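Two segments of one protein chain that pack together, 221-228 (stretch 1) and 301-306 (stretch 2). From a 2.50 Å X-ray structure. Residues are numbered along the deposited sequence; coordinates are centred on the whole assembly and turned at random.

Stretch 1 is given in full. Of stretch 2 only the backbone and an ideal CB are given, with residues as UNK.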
# COMPACT_ATOMS: atom_id res chain seq x y z
N ARG A 221 26.66 12.06 -7.58
CA ARG A 221 26.96 13.15 -6.65
C ARG A 221 27.74 14.23 -7.34
O ARG A 221 28.87 14.47 -6.92
CB ARG A 221 27.78 12.63 -5.44
CG ARG A 221 26.93 12.19 -4.29
CD ARG A 221 27.73 11.78 -3.09
NE ARG A 221 26.78 11.50 -2.01
CZ ARG A 221 27.13 11.04 -0.81
NH1 ARG A 221 28.39 10.77 -0.45
NH2 ARG A 221 26.17 10.88 0.09
N PRO A 222 27.26 14.89 -8.42
CA PRO A 222 28.12 15.60 -9.37
C PRO A 222 28.62 16.77 -8.58
O PRO A 222 27.82 17.45 -7.93
CB PRO A 222 27.28 16.02 -10.49
CG PRO A 222 26.03 15.23 -10.29
CD PRO A 222 25.88 15.12 -8.78
N PRO A 223 29.95 16.93 -8.51
CA PRO A 223 30.61 17.82 -7.55
C PRO A 223 29.96 19.22 -7.47
O PRO A 223 29.51 19.67 -6.41
CB PRO A 223 32.03 17.82 -8.05
CG PRO A 223 32.20 16.49 -8.78
CD PRO A 223 30.88 16.35 -9.48
N MET A 224 29.80 19.81 -8.67
CA MET A 224 29.24 21.15 -8.86
C MET A 224 27.81 21.37 -8.37
O MET A 224 27.44 22.49 -7.97
CB MET A 224 29.30 21.53 -10.34
CG MET A 224 30.71 21.91 -10.75
SD MET A 224 30.86 22.72 -12.36
CE MET A 224 30.29 24.34 -11.91
N ASN A 225 27.01 20.30 -8.42
CA ASN A 225 25.63 20.37 -8.02
C ASN A 225 25.43 19.86 -6.61
O ASN A 225 24.34 19.39 -6.33
CB ASN A 225 24.76 19.57 -8.96
CG ASN A 225 24.91 19.92 -10.44
OD1 ASN A 225 25.84 20.60 -10.87
ND2 ASN A 225 23.95 19.40 -11.21
N ILE A 226 26.43 19.89 -5.68
CA ILE A 226 26.11 19.55 -4.29
C ILE A 226 25.81 20.89 -3.59
O ILE A 226 26.61 21.54 -2.88
CB ILE A 226 27.28 18.85 -3.59
CG1 ILE A 226 27.73 17.60 -4.34
CG2 ILE A 226 26.77 18.52 -2.18
CD1 ILE A 226 29.16 17.12 -4.05
N LEU A 227 24.56 21.27 -3.82
CA LEU A 227 24.09 22.56 -3.42
C LEU A 227 22.92 22.56 -2.47
O LEU A 227 22.00 21.73 -2.50
CB LEU A 227 23.73 23.31 -4.68
CG LEU A 227 24.79 23.41 -5.74
CD1 LEU A 227 24.20 23.93 -7.02
CD2 LEU A 227 25.89 24.26 -5.22
N SER A 228 23.00 23.56 -1.60
CA SER A 228 21.97 23.80 -0.63
C SER A 228 20.75 24.40 -1.32
O SER A 228 20.81 24.71 -2.51
CB SER A 228 22.51 24.74 0.47
OG SER A 228 22.96 26.06 0.13
N UNK A 301 29.34 14.23 -19.48
CA UNK A 301 28.89 15.63 -19.44
C UNK A 301 27.75 16.00 -18.47
O UNK A 301 26.55 15.82 -18.80
CB UNK A 301 28.44 16.02 -20.85
N UNK A 302 28.03 16.50 -17.25
CA UNK A 302 26.90 16.85 -16.40
C UNK A 302 26.60 18.32 -16.44
O UNK A 302 27.45 19.21 -16.52
CB UNK A 302 27.16 16.42 -14.96
N UNK A 303 25.29 18.48 -16.48
CA UNK A 303 24.64 19.77 -16.46
C UNK A 303 24.56 20.27 -15.03
O UNK A 303 24.20 19.56 -14.08
CB UNK A 303 23.25 19.69 -17.09
N UNK A 304 24.98 21.52 -14.94
CA UNK A 304 24.98 22.27 -13.69
C UNK A 304 23.61 22.93 -13.53
O UNK A 304 22.84 23.02 -14.50
CB UNK A 304 26.10 23.31 -13.67
N UNK A 305 23.24 23.36 -12.31
CA UNK A 305 21.95 24.00 -12.11
C UNK A 305 21.84 25.42 -12.67
O UNK A 305 20.80 26.05 -12.71
CB UNK A 305 21.64 24.03 -10.61
N UNK A 306 22.96 25.95 -13.13
CA UNK A 306 23.12 27.21 -13.81
C UNK A 306 22.67 26.92 -15.21
O UNK A 306 21.73 27.52 -15.71
CB UNK A 306 24.55 27.76 -13.74

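Position 301 lies beyond the reach of stretch 1: nothing of that segment comes within 5.5 Å of its ideal CB, and almost any side chain would serve. The deposited residue is Lys301, which takes no part in the packing.

At position 302 the CA-to-CB bond points toward stretch 1, and the ideal CB lies 4.5 Å from CB of Pro222. The backbone is extended (phi/psi -99/139), and the CA atoms of Pro222 and position 302 are 7.2 Å apart, which leaves room for a sizeable group. What stretch 1 offers is largely apolar: two proline rings and the methylene groups of Met224. A long aliphatic side chain would suit, as would an aromatic one, whose flat face could lie against a proline. The residue is Tyr302, with chi1 at 63° (p). CB of Pro222 sits over one face of the ring, 3.9 Å from the centroid of Tyr302 and 17° off the normal, a CH-pi contact. Met224 approaches the edge instead, its CB 3.6 Å from CE2 of Tyr302. The ring thus fits against the turn in which Asn225 N hydrogen-bonds to Pro222 O (3.0 Å), and OH of Tyr302 lies against the turn itself, 3.5 Å from CG of Met224.

Position 303 turns its CB away, so stretch 1 hardly constrains the side chain; small, branched or polar residues would all be compatible. Its backbone matters more, because the carbonyl oxygen faces the side-chain amide of Asn225. In Val303 this oxygen accepts a nearly linear hydrogen bond from Asn225 ND2 (2.9 Å, 169°).

At position 304 the CA-to-CB bond points sideways, and the ideal CB lies 3.9 Å from OD1 of Asn225 and 4.7 Å from CE of Met224. Phi/psi of -87/162 just before a helix fits an N-cap, favouring serine, threonine, aspartate or asparagine. Thr304 fills the cap: its side chain caps a backbone N just beyond the stretch, and its methyl CG2 lies 3.9 Å from SD of Met224.

Position 305 begins the helix and again points toward stretch 1, its ideal CB 4.4 Å from CD1 of Leu227 and 5.2 Å from ND2 of Asn225. Leucine, isoleucine or methionine would each be plausible beside this leucine. Met305, with all three chi angles m, places CG 4.2 Å from CD1 of Leu227 and SD 3.8 Å from ND2 of Asn225.

Position 306 has no stretch 1 atom within 5.5 Å of its ideal CB, so many helix-compatible residues would do. Asp306 makes no contact.

Stretch 2, residues 301-306: KYVTMD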
# COMPACT_ATOMS: atom_id res chain seq x y z
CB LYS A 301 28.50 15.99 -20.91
CG LYS A 301 27.48 15.11 -21.73
CD LYS A 301 28.12 14.19 -22.80
CE LYS A 301 28.68 12.88 -22.26
NZ LYS A 301 29.64 12.26 -23.15
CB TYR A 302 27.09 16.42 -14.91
CG TYR A 302 28.22 17.05 -14.13
CD1 TYR A 302 29.47 16.43 -14.14
CD2 TYR A 302 28.02 18.25 -13.44
CE1 TYR A 302 30.53 17.02 -13.46
CE2 TYR A 302 29.09 18.86 -12.77
CZ TYR A 302 30.34 18.24 -12.78
OH TYR A 302 31.43 18.82 -12.14
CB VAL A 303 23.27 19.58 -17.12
CG1 VAL A 303 22.31 20.69 -16.86
CG2 VAL A 303 23.53 19.56 -18.60
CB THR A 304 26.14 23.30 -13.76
OG1 THR A 304 25.89 24.31 -14.74
CG2 THR A 304 27.42 22.59 -14.15
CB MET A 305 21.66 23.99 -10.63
CG MET A 305 21.76 22.58 -10.10
SD MET A 305 20.80 21.52 -11.19
CE MET A 305 19.26 22.00 -10.50
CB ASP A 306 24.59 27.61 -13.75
CG ASP A 306 25.10 27.95 -12.34
OD1 ASP A 306 25.25 27.06 -11.50
OD2 ASP A 306 25.32 29.14 -12.07
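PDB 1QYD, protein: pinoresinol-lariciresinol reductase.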